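Side-chain contacts in capsid protein (PDB 7LNK), which builds, in sixty copies, the T=1 icosahedral capsid of a gorilla bocavirus, a parvovirus, and so probably encloses its single-stranded DNA genome: residues Arg356-Thr360 with Thr361-Asn365; Cys499-Val502 with Lys503-Ile506; Leu164-Leu167 with Ala168-Asp171; Ala136-Pro139 with Trp140-Asp143; Tyr328-Pro331 with Glu332-Gly335. All blocks are in the same frame, centred on the assembly; numbering follows the deposited sequence.

Contact 1. Residues Arg356-Thr360 with Thr361-Asn365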
loop_
_atom_site.group_PDB
_atom_site.type_symbol
_atom_site.label_atom_id
_atom_site.label_comp_id
_atom_site.label_asym_id
_atom_site.label_seq_id
_atom_site.Cartn_x
_atom_site.Cartn_y
_atom_site.Cartn_z
ATOM N N ARG A 356 42.616 -97.148 -60.881
ATOM C CA ARG A 356 42.028 -98.216 -60.087
ATOM C C ARG A 356 42.901 -99.455 -60.166
ATOM O O ARG A 356 43.398 -99.815 -61.236
ATOM C CB ARG A 356 40.600 -98.579 -60.501
ATOM C CG ARG A 356 40.421 -99.135 -61.881
ATOM C CD ARG A 356 38.993 -99.602 -62.082
ATOM N NE ARG A 356 38.021 -98.523 -61.990
ATOM C CZ ARG A 356 37.691 -97.730 -63.000
ATOM N NH1 ARG A 356 36.794 -96.774 -62.826
ATOM N NH2 ARG A 356 38.266 -97.885 -64.182
ATOM N N GLY A 357 43.098 -100.091 -59.018
ATOM C CA GLY A 357 43.819 -101.345 -58.992
ATOM C C GLY A 357 42.975 -102.473 -59.547
ATOM O O GLY A 357 41.788 -102.601 -59.235
ATOM N N ASN A 358 43.588 -103.288 -60.393
ATOM C CA ASN A 358 43.027 -104.552 -60.830
ATOM C C ASN A 358 43.511 -105.711 -59.978
ATOM O O ASN A 358 43.264 -106.864 -60.332
ATOM C CB ASN A 358 43.335 -104.782 -62.309
ATOM C CG ASN A 358 44.809 -104.793 -62.603
ATOM O OD1 ASN A 358 45.620 -105.215 -61.789
ATOM N ND2 ASN A 358 45.170 -104.319 -63.783
ATOM N N GLN A 359 44.245 -105.409 -58.907
ATOM C CA GLN A 359 44.905 -106.217 -57.869
ATOM C C GLN A 359 46.266 -106.696 -58.352
ATOM O O GLN A 359 46.996 -107.314 -57.576
ATOM C CB GLN A 359 44.102 -107.422 -57.343
ATOM C CG GLN A 359 43.957 -108.632 -58.227
ATOM C CD GLN A 359 43.105 -109.698 -57.581
ATOM O OE1 GLN A 359 42.334 -109.418 -56.671
ATOM N NE2 GLN A 359 43.240 -110.930 -58.048
ATOM N N THR A 360 46.630 -106.429 -59.603
ATOM C CA THR A 360 47.989 -106.611 -60.095
ATOM C C THR A 360 48.712 -105.273 -60.198
ATOM O O THR A 360 49.740 -105.064 -59.554
ATOM C CB THR A 360 47.982 -107.322 -61.451
ATOM O OG1 THR A 360 47.382 -108.614 -61.308
ATOM C CG2 THR A 360 49.396 -107.482 -61.967
ATOM N N THR A 361 48.205 -104.374 -61.034
ATOM C CA THR A 361 48.741 -103.033 -61.190
ATOM C C THR A 361 47.605 -102.025 -61.057
ATOM O O THR A 361 46.456 -102.382 -60.797
ATOM C CB THR A 361 49.454 -102.880 -62.539
ATOM O OG1 THR A 361 50.119 -101.613 -62.592
ATOM C CG2 THR A 361 48.463 -102.974 -63.679
ATOM N N TYR A 362 47.937 -100.751 -61.226
ATOM C CA TYR A 362 46.957 -99.680 -61.309
ATOM C C TYR A 362 46.847 -99.199 -62.744
ATOM O O TYR A 362 47.858 -98.986 -63.417
ATOM C CB TYR A 362 47.329 -98.506 -60.409
ATOM C CG TYR A 362 47.245 -98.799 -58.940
ATOM C CD1 TYR A 362 46.058 -98.624 -58.255
ATOM C CD2 TYR A 362 48.346 -99.246 -58.238
ATOM C CE1 TYR A 362 45.970 -98.885 -56.920
ATOM C CE2 TYR A 362 48.265 -99.511 -56.899
ATOM C CZ TYR A 362 47.073 -99.329 -56.245
ATOM O OH TYR A 362 46.976 -99.591 -54.904
ATOM N N ASN A 363 45.619 -99.026 -63.208
ATOM C CA ASN A 363 45.350 -98.590 -64.566
ATOM C C ASN A 363 44.611 -97.266 -64.533
ATOM O O ASN A 363 43.758 -97.044 -63.672
ATOM C CB ASN A 363 44.537 -99.629 -65.321
ATOM C CG ASN A 363 45.273 -100.929 -65.475
ATOM O OD1 ASN A 363 44.736 -101.994 -65.193
ATOM N ND2 ASN A 363 46.518 -100.853 -65.920
ATOM N N LEU A 364 44.939 -96.396 -65.476
ATOM C CA LEU A 364 44.391 -95.051 -65.477
ATOM C C LEU A 364 42.897 -95.073 -65.752
ATOM O O LEU A 364 42.429 -95.757 -66.665
ATOM C CB LEU A 364 45.095 -94.197 -66.522
ATOM C CG LEU A 364 44.565 -92.774 -66.631
ATOM C CD1 LEU A 364 44.812 -92.035 -65.334
ATOM C CD2 LEU A 364 45.200 -92.056 -67.790
ATOM N N ASN A 365 42.149 -94.308 -64.966
ATOM C CA ASN A 365 40.741 -94.046 -65.234
ATOM C C ASN A 365 40.692 -92.791 -66.090
ATOM O O ASN A 365 41.040 -91.701 -65.635
ATOM C CB ASN A 365 39.973 -93.872 -63.931
ATOM C CG ASN A 365 38.486 -93.725 -64.140
ATOM O OD1 ASN A 365 38.024 -93.384 -65.223
ATOM N ND2 ASN A 365 37.726 -93.986 -63.097
#
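A two-stranded antiparallel hairpin turns here, and R356 with N363 forms its hydrogen-bonded pair: R356 N reaches N363 O at 3.0 Å and N363 N returns to R356 O at 3.1 Å. One step nearer the bend, G357 and Y362 form a non-hydrogen-bonded pair, and Y362 CD1 approaches G357 N to 3.4 Å, its ring lying against a residue without a side chain. N358 closes the loop with both its backbone and its amide. Its backbone N donates to T361 O at 3.0 Å, nearly in line with the carbonyl bond. With CG set between its own backbone N and carbonyl carbon (chi1 59°), its amide turns inward over the bend, and OD1 accepts from T360 N at 2.7 Å and from T361 N at 2.8 Å. Two donors thus grip one oxygen and limit the amide's rotation. The other end of the amide, ND2, makes a weak bond to N363 OD1 at 2.8 Å, the two amide planes being 62° apart. The outer ends of the hairpin side chains look to a neighbouring subunit: R356 forms a salt bridge with D367 of that second subunit, and Y362 OH hydrogen-bonds to A285 O, also of the second subunit. The bond from T360 N to N358 OD1 defines an Asx turn, here built into the loop of a beta hairpin.

Contact 2. Residues Cys499-Val502 with Lys503-Ile506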
loop_
_atom_site.group_PDB
_atom_site.type_symbol
_atom_site.label_atom_id
_atom_site.label_comp_id
_atom_site.label_asym_id
_atom_site.label_seq_id
_atom_site.Cartn_x
_atom_site.Cartn_y
_atom_site.Cartn_z
ATOM N N CYS A 499 53.429 -65.806 -70.468
ATOM C CA CYS A 499 52.109 -65.243 -70.256
ATOM C C CYS A 499 51.792 -65.057 -68.784
ATOM O O CYS A 499 50.741 -64.501 -68.460
ATOM C CB CYS A 499 51.059 -66.126 -70.919
ATOM S SG CYS A 499 51.209 -66.202 -72.702
ATOM N N MET A 500 52.674 -65.517 -67.898
ATOM C CA MET A 500 52.596 -65.315 -66.460
ATOM C C MET A 500 51.302 -65.867 -65.880
ATOM O O MET A 500 50.427 -65.099 -65.471
ATOM C CB MET A 500 52.742 -63.831 -66.147
ATOM C CG MET A 500 54.108 -63.290 -66.476
ATOM S SD MET A 500 54.250 -61.545 -66.118
ATOM C CE MET A 500 53.350 -60.874 -67.506
ATOM N N PRO A 501 51.144 -67.184 -65.837
ATOM C CA PRO A 501 49.929 -67.766 -65.268
ATOM C C PRO A 501 49.847 -67.569 -63.764
ATOM O O PRO A 501 50.825 -67.242 -63.092
ATOM C CB PRO A 501 50.058 -69.245 -65.619
ATOM C CG PRO A 501 51.506 -69.461 -65.707
ATOM C CD PRO A 501 52.084 -68.222 -66.281
ATOM N N VAL A 502 48.643 -67.761 -63.239
ATOM C CA VAL A 502 48.436 -67.741 -61.799
ATOM C C VAL A 502 48.644 -69.150 -61.266
ATOM O O VAL A 502 48.917 -70.076 -62.036
ATOM C CB VAL A 502 47.040 -67.210 -61.435
ATOM C CG1 VAL A 502 46.895 -65.777 -61.872
ATOM C CG2 VAL A 502 45.973 -68.064 -62.063
ATOM N N LYS A 503 48.525 -69.315 -59.949
ATOM C CA LYS A 503 48.644 -70.615 -59.289
ATOM C C LYS A 503 50.031 -71.218 -59.464
ATOM O O LYS A 503 50.203 -72.436 -59.468
ATOM C CB LYS A 503 47.562 -71.571 -59.779
ATOM C CG LYS A 503 46.219 -71.058 -59.398
ATOM C CD LYS A 503 45.094 -71.868 -59.927
ATOM C CE LYS A 503 43.839 -71.211 -59.459
ATOM N NZ LYS A 503 42.622 -71.862 -59.937
ATOM N N THR A 504 51.019 -70.349 -59.590
ATOM C CA THR A 504 52.423 -70.684 -59.768
ATOM C C THR A 504 53.272 -70.147 -58.631
ATOM O O THR A 504 54.020 -70.897 -58.008
ATOM C CB THR A 504 52.940 -70.163 -61.119
ATOM O OG1 THR A 504 52.755 -68.748 -61.195
ATOM C CG2 THR A 504 52.203 -70.817 -62.263
ATOM N N ASN A 505 53.248 -68.840 -58.416
ATOM C CA ASN A 505 54.194 -68.190 -57.524
ATOM C C ASN A 505 53.974 -68.529 -56.054
ATOM O O ASN A 505 54.903 -68.964 -55.371
ATOM C CB ASN A 505 54.098 -66.686 -57.717
ATOM C CG ASN A 505 54.498 -66.269 -59.093
ATOM O OD1 ASN A 505 55.174 -67.008 -59.803
ATOM N ND2 ASN A 505 54.107 -65.069 -59.479
ATOM N N ILE A 506 52.767 -68.332 -55.544
ATOM C CA ILE A 506 52.540 -68.182 -54.111
ATOM C C ILE A 506 52.100 -69.519 -53.537
ATOM O O ILE A 506 51.035 -70.033 -53.883
ATOM C CB ILE A 506 51.508 -67.085 -53.834
ATOM C CG1 ILE A 506 52.054 -65.740 -54.302
ATOM C CG2 ILE A 506 51.186 -67.027 -52.370
ATOM C CD1 ILE A 506 51.039 -64.662 -54.349
#
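P501 and T504 meet in a local, buried side-chain-to-backbone contact at a bend of the C-terminal segment, in the loop between strands 479-480 and 507-508. T504 OG1 donates to P501 O at 3.1 Å, approaching from above the carbonyl plane, 44° out of it. The hydroxyl gets there because chi1 of 58° sets OG1 between the backbone N and the carbonyl carbon of T504. The same torsion sends the methyl CG2 the other way, against the proline ring, 3.8 Å from P501 CG, while the two side chains cross at about a right angle. P501 O also accepts from H465 NE2, giving this buried oxygen two donors. K503 sits at the bend with a positive phi of 63°, and its CG lies 4.0 Å from V502 CG2. The segment runs beside helix 76-85 and strand 207-223, the latter probably strand G of the parvovirus jelly roll: V502 packs on T83 of the helix, and N220 OD1 of the strand accepts from K503 N. Beyond CG the lysine chain is fully extended and runs out from the bend, carrying NZ to R378 O and to a salt bridge with D395 of a second subunit.

Contact 3. Residues Leu164-Leu167 with Ala168-Asp171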
loop_
_atom_site.group_PDB
_atom_site.type_symbol
_atom_site.label_atom_id
_atom_site.label_comp_id
_atom_site.label_asym_id
_atom_site.label_seq_id
_atom_site.Cartn_x
_atom_site.Cartn_y
_atom_site.Cartn_z
ATOM N N LEU A 164 19.815 -74.057 -84.115
ATOM C CA LEU A 164 20.737 -75.111 -84.513
ATOM C C LEU A 164 20.322 -75.578 -85.899
ATOM O O LEU A 164 19.180 -75.994 -86.097
ATOM C CB LEU A 164 20.710 -76.262 -83.516
ATOM C CG LEU A 164 21.856 -77.271 -83.590
ATOM C CD1 LEU A 164 22.068 -77.872 -82.224
ATOM C CD2 LEU A 164 21.651 -78.345 -84.625
ATOM N N ASN A 165 21.244 -75.512 -86.858
ATOM C CA ASN A 165 20.849 -75.593 -88.260
ATOM C C ASN A 165 20.355 -76.982 -88.642
ATOM O O ASN A 165 19.299 -77.115 -89.269
ATOM C CB ASN A 165 22.011 -75.180 -89.157
ATOM C CG ASN A 165 21.586 -74.971 -90.584
ATOM O OD1 ASN A 165 20.457 -74.571 -90.849
ATOM N ND2 ASN A 165 22.477 -75.253 -91.513
ATOM N N GLU A 166 21.103 -78.030 -88.293
ATOM C CA GLU A 166 20.731 -79.368 -88.742
ATOM C C GLU A 166 19.356 -79.759 -88.219
ATOM O O GLU A 166 18.672 -80.605 -88.808
ATOM C CB GLU A 166 21.786 -80.386 -88.309
ATOM C CG GLU A 166 21.542 -81.793 -88.827
ATOM C CD GLU A 166 21.667 -81.901 -90.338
ATOM O OE1 GLU A 166 22.229 -80.985 -90.967
ATOM O OE2 GLU A 166 21.182 -82.896 -90.909
ATOM N N LEU A 167 18.930 -79.143 -87.121
ATOM C CA LEU A 167 17.572 -79.333 -86.634
ATOM C C LEU A 167 16.566 -78.539 -87.452
ATOM O O LEU A 167 15.392 -78.903 -87.522
ATOM C CB LEU A 167 17.494 -78.935 -85.165
ATOM C CG LEU A 167 17.718 -79.984 -84.084
ATOM C CD1 LEU A 167 19.074 -80.623 -84.160
ATOM C CD2 LEU A 167 17.563 -79.287 -82.758
ATOM N N ALA A 168 16.984 -77.410 -88.007
ATOM C CA ALA A 168 16.104 -76.540 -88.776
ATOM C C ALA A 168 16.240 -76.705 -90.285
ATOM O O ALA A 168 15.598 -75.977 -91.038
ATOM C CB ALA A 168 16.344 -75.084 -88.403
ATOM N N ASP A 169 17.093 -77.602 -90.760
ATOM C CA ASP A 169 17.498 -77.475 -92.155
ATOM C C ASP A 169 16.512 -78.075 -93.149
ATOM O O ASP A 169 16.749 -77.959 -94.354
ATOM C CB ASP A 169 18.887 -78.082 -92.370
ATOM C CG ASP A 169 18.957 -79.535 -92.004
ATOM O OD1 ASP A 169 17.977 -80.073 -91.450
ATOM O OD2 ASP A 169 20.000 -80.153 -92.288
ATOM N N LEU A 170 15.419 -78.685 -92.692
ATOM C CA LEU A 170 14.378 -79.194 -93.588
ATOM C C LEU A 170 14.946 -80.142 -94.633
ATOM O O LEU A 170 14.694 -80.018 -95.832
ATOM C CB LEU A 170 13.606 -78.049 -94.242
ATOM C CG LEU A 170 12.527 -77.322 -93.430
ATOM C CD1 LEU A 170 12.819 -77.136 -91.960
ATOM C CD2 LEU A 170 12.112 -76.030 -94.111
ATOM N N ASP A 171 15.706 -81.115 -94.160
ATOM C CA ASP A 171 16.254 -82.157 -95.002
ATOM C C ASP A 171 15.579 -83.477 -94.665
ATOM O O ASP A 171 15.099 -83.685 -93.549
ATOM C CB ASP A 171 17.774 -82.254 -94.838
ATOM C CG ASP A 171 18.199 -82.520 -93.410
ATOM O OD1 ASP A 171 17.344 -82.526 -92.507
ATOM O OD2 ASP A 171 19.409 -82.715 -93.186
#
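L164 and N165 both direct their carbonyls at A168 N across a single, weakly bonded helical turn, about 165-168. The bonds are weak, 3.2 Å from A168 N to L164 O and 2.7 Å from A168 N to N165 O. D169 still follows the helical turn; L170 then leaves it with a positive phi of 55°, and D171 comes back toward E166. The E166 chain leaves with CG anti to its N and bends at chi2 (66°), which brings its carboxylate up to those of D169 and D171: E166 OE1 lies 2.7 Å from D169 OD2, and E166 OE2 lies 2.9 Å from D171 OD2. The carboxylate planes are turned about 70° against each other in both pairs. Such close approaches within the acid cluster are uncertain at this resolution, and shared protons are at most possible. E166 OE2 also accepts from the backbone N of N299. Beside this cluster, D169 CB approaches N165 OD1 to 4.1 Å. In the fold, the turn leads toward helix 179-186, where A168 and L170 both pack on L185, while L167 rests on P293 and on M348 of a fourth subunit.

Contact 4. Residues Ala136-Pro139 with Trp140-Asp143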
loop_
_atom_site.group_PDB
_atom_site.type_symbol
_atom_site.label_atom_id
_atom_site.label_comp_id
_atom_site.label_asym_id
_atom_site.label_seq_id
_atom_site.Cartn_x
_atom_site.Cartn_y
_atom_site.Cartn_z
ATOM N N ALA A 136 26.866 -61.073 -77.586
ATOM C CA ALA A 136 27.809 -60.854 -78.672
ATOM C C ALA A 136 29.111 -61.589 -78.421
ATOM O O ALA A 136 29.589 -62.347 -79.271
ATOM C CB ALA A 136 28.063 -59.362 -78.839
ATOM N N SER A 137 29.691 -61.385 -77.247
ATOM C CA SER A 137 31.017 -61.885 -76.950
ATOM C C SER A 137 30.983 -63.362 -76.603
ATOM O O SER A 137 29.978 -63.895 -76.131
ATOM C CB SER A 137 31.627 -61.096 -75.795
ATOM O OG SER A 137 32.900 -61.603 -75.448
ATOM N N HIS A 138 32.104 -64.021 -76.859
ATOM C CA HIS A 138 32.364 -65.388 -76.460
ATOM C C HIS A 138 33.827 -65.477 -76.069
ATOM O O HIS A 138 34.658 -64.747 -76.617
ATOM C CB HIS A 138 32.042 -66.376 -77.587
ATOM C CG HIS A 138 32.171 -67.810 -77.192
ATOM N ND1 HIS A 138 33.359 -68.500 -77.275
ATOM C CD2 HIS A 138 31.276 -68.668 -76.654
ATOM C CE1 HIS A 138 33.179 -69.734 -76.845
ATOM N NE2 HIS A 138 31.925 -69.859 -76.458
ATOM N N PRO A 139 34.161 -66.316 -75.098
ATOM C CA PRO A 139 35.558 -66.431 -74.680
ATOM C C PRO A 139 36.480 -66.757 -75.841
ATOM O O PRO A 139 36.107 -67.455 -76.783
ATOM C CB PRO A 139 35.517 -67.565 -73.659
ATOM C CG PRO A 139 34.180 -67.480 -73.099
ATOM C CD PRO A 139 33.264 -67.019 -74.171
ATOM N N TRP A 140 37.697 -66.231 -75.755
ATOM C CA TRP A 140 38.806 -66.436 -76.676
ATOM C C TRP A 140 38.550 -65.862 -78.059
ATOM O O TRP A 140 39.147 -66.325 -79.029
ATOM C CB TRP A 140 39.156 -67.919 -76.814
ATOM C CG TRP A 140 39.611 -68.530 -75.543
ATOM C CD1 TRP A 140 38.859 -69.252 -74.675
ATOM C CD2 TRP A 140 40.914 -68.446 -74.971
ATOM N NE1 TRP A 140 39.613 -69.643 -73.606
ATOM C CE2 TRP A 140 40.882 -69.157 -73.762
ATOM C CE3 TRP A 140 42.108 -67.845 -75.368
ATOM C CZ2 TRP A 140 41.994 -69.282 -72.947
ATOM C CZ3 TRP A 140 43.208 -67.970 -74.553
ATOM C CH2 TRP A 140 43.145 -68.681 -73.360
ATOM N N ASP A 141 37.681 -64.868 -78.178
ATOM C CA ASP A 141 37.487 -64.189 -79.446
ATOM C C ASP A 141 38.580 -63.157 -79.675
ATOM O O ASP A 141 39.173 -62.627 -78.735
ATOM C CB ASP A 141 36.123 -63.512 -79.491
ATOM C CG ASP A 141 34.994 -64.496 -79.614
ATOM O OD1 ASP A 141 35.267 -65.672 -79.927
ATOM O OD2 ASP A 141 33.831 -64.093 -79.416
ATOM N N GLU A 142 38.835 -62.864 -80.944
ATOM C CA GLU A 142 39.818 -61.861 -81.316
ATOM C C GLU A 142 39.232 -60.461 -81.411
ATOM O O GLU A 142 39.948 -59.529 -81.781
ATOM C CB GLU A 142 40.472 -62.235 -82.642
ATOM C CG GLU A 142 41.324 -63.466 -82.546
ATOM C CD GLU A 142 41.935 -63.853 -83.863
ATOM O OE1 GLU A 142 41.546 -63.274 -84.894
ATOM O OE2 GLU A 142 42.813 -64.736 -83.867
ATOM N N ASP A 143 37.956 -60.297 -81.095
ATOM C CA ASP A 143 37.297 -59.002 -81.109
ATOM C C ASP A 143 37.714 -58.104 -79.953
ATOM O O ASP A 143 37.289 -56.950 -79.902
ATOM C CB ASP A 143 35.779 -59.199 -81.118
ATOM C CG ASP A 143 35.272 -59.946 -79.903
ATOM O OD1 ASP A 143 36.048 -60.168 -78.960
ATOM O OD2 ASP A 143 34.085 -60.322 -79.893
#
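W140 and D141 pack against H138 and P139 in a type II beta turn from H138 to D141, in the loop between strands 123-128 and 153-160, probably the jelly-roll EF loop. W140 takes the third place of the turn with a positive phi of 66°, and its ring atom CD1 touches P139 CB at 3.9 Å. The indole also meets the rings of H385 and W327, and R239 of a fourth subunit makes a cation-pi contact with it. D141 closes the turn weakly, its N lying 3.4 Å from H138 O. Its side chain folds back with CG beside its own backbone N (chi1 -72°), which puts OD2 within a weak bond of H138 N at 3.1 Å. OD1 lies near the plane of the H138 ring, at its edge, and forms a salt bridge with K261 of the fourth subunit. E142 makes a salt bridge with R255 of that subunit, and D143 bonds through OD2 to Y64 OH. Local contacts help hold the imidazole: P139 CD lies over one face, 3.3 Å above the plane and toward the rim, while H138 ND1 donates to a lone pair of P139 O at 3.0 Å, in the carbonyl plane.

Contact 5. Residues Tyr328-Pro331 with Glu332-Gly335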
loop_
_atom_site.group_PDB
_atom_site.type_symbol
_atom_site.label_atom_id
_atom_site.label_comp_id
_atom_site.label_asym_id
_atom_site.label_seq_id
_atom_site.Cartn_x
_atom_site.Cartn_y
_atom_site.Cartn_z
ATOM N N TYR A 328 46.554 -69.039 -80.543
ATOM C CA TYR A 328 47.496 -68.204 -81.274
ATOM C C TYR A 328 47.536 -66.813 -80.668
ATOM O O TYR A 328 46.515 -66.282 -80.231
ATOM C CB TYR A 328 47.176 -68.079 -82.760
ATOM C CG TYR A 328 47.313 -69.346 -83.546
ATOM C CD1 TYR A 328 48.559 -69.824 -83.891
ATOM C CD2 TYR A 328 46.204 -69.991 -84.054
ATOM C CE1 TYR A 328 48.699 -70.955 -84.628
ATOM C CE2 TYR A 328 46.337 -71.123 -84.808
ATOM C CZ TYR A 328 47.588 -71.600 -85.089
ATOM O OH TYR A 328 47.737 -72.732 -85.841
ATOM N N GLN A 329 48.729 -66.232 -80.646
ATOM C CA GLN A 329 48.912 -64.980 -79.931
ATOM C C GLN A 329 48.465 -63.780 -80.762
ATOM O O GLN A 329 48.062 -62.753 -80.207
ATOM C CB GLN A 329 50.367 -64.858 -79.497
ATOM C CG GLN A 329 50.607 -63.746 -78.533
ATOM C CD GLN A 329 49.863 -63.938 -77.240
ATOM O OE1 GLN A 329 50.052 -64.926 -76.551
ATOM N NE2 GLN A 329 49.008 -62.987 -76.903
ATOM N N THR A 330 48.518 -63.883 -82.083
ATOM C CA THR A 330 48.055 -62.823 -82.964
ATOM C C THR A 330 47.094 -63.393 -83.992
ATOM O O THR A 330 47.092 -64.599 -84.250
ATOM C CB THR A 330 49.213 -62.120 -83.689
ATOM O OG1 THR A 330 49.914 -63.055 -84.510
ATOM C CG2 THR A 330 50.176 -61.519 -82.695
ATOM N N PRO A 331 46.254 -62.547 -84.595
ATOM C CA PRO A 331 45.306 -63.059 -85.597
ATOM C C PRO A 331 45.966 -63.567 -86.863
ATOM O O PRO A 331 45.333 -64.299 -87.630
ATOM C CB PRO A 331 44.421 -61.841 -85.878
ATOM C CG PRO A 331 44.503 -61.041 -84.650
ATOM C CD PRO A 331 45.917 -61.171 -84.200
ATOM N N GLU A 332 47.212 -63.191 -87.116
ATOM C CA GLU A 332 47.899 -63.621 -88.324
ATOM C C GLU A 332 48.678 -64.909 -88.134
ATOM O O GLU A 332 49.340 -65.355 -89.074
ATOM C CB GLU A 332 48.840 -62.524 -88.816
ATOM C CG GLU A 332 48.136 -61.254 -89.241
ATOM C CD GLU A 332 47.875 -60.320 -88.081
ATOM O OE1 GLU A 332 48.219 -60.678 -86.937
ATOM O OE2 GLU A 332 47.317 -59.227 -88.310
ATOM N N ASP A 333 48.619 -65.510 -86.954
ATOM C CA ASP A 333 49.381 -66.718 -86.692
ATOM C C ASP A 333 48.686 -67.933 -87.285
ATOM O O ASP A 333 47.463 -68.066 -87.216
ATOM C CB ASP A 333 49.570 -66.902 -85.192
ATOM C CG ASP A 333 50.517 -65.894 -84.596
ATOM O OD1 ASP A 333 51.263 -65.257 -85.361
ATOM O OD2 ASP A 333 50.509 -65.726 -83.364
ATOM N N THR A 334 49.478 -68.819 -87.883
ATOM C CA THR A 334 48.974 -70.044 -88.481
ATOM C C THR A 334 49.963 -71.161 -88.203
ATOM O O THR A 334 51.161 -70.927 -88.042
ATOM C CB THR A 334 48.768 -69.908 -89.997
ATOM O OG1 THR A 334 50.003 -69.536 -90.616
ATOM C CG2 THR A 334 47.712 -68.873 -90.327
ATOM N N GLY A 335 49.452 -72.383 -88.154
ATOM C CA GLY A 335 50.339 -73.527 -88.046
ATOM C C GLY A 335 50.976 -73.625 -86.677
ATOM O O GLY A 335 50.318 -73.458 -85.646
#
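T330 and D333 stand at the two ends of a type I beta turn in the loop after strand 326-328, and the tight part of the contact gathers round the aspartate. D333 N closes the turn on T330 O at 3.2 Å with a nearly straight N-H angle of 164°. In return T330 N donates to D333 OD2 at 3.0 Å, meeting that oxygen from well above the carboxylate plane, and Q329 N adds a weak bond to the same atom. The buried ring of Y328 packs against the aspartate, its CD1 touching D333 CB at 3.4 Å; D333 O sits over the centre of the ring, 3.7 Å above its plane. The solvent side is looser. At the corner of the turn, exposed P331 and E332 run side by side in the same direction, and E332, bent at chi2, brings OE1 no nearer than 3.6 Å to P331 CD. R255 of a fourth subunit donates through NH2 to both T330 O and D333 O, tying the turn into the subunit interface. At the far end of the tyrosine, Y328 OH gives its proton to G335 O at 2.7 Å, on a lone pair in the carbonyl plane and level with the ring.

Overall arrangement
From the N terminus the contacts come in the order 4, 3, 5, 1, 2, each closing its own short turn before the next opens, so none nests or crosses. Contacts 4 and 3 lie in the loops between strands 123-128 and 199-201, their centres about 25 Å apart. Contacts 5 and 1 belong to the long insertion between strands 207-223 and 415-420, and contact 2 follows in the C-terminal segment. Contact 5 links two others: P331 meets E142 of contact 4, and Q329 meets C499 of contact 2. Contacts 3, 4 and 5 all touch the fourth subunit; contacts 1 and 2, with centres about 33 Å apart, both reach the second.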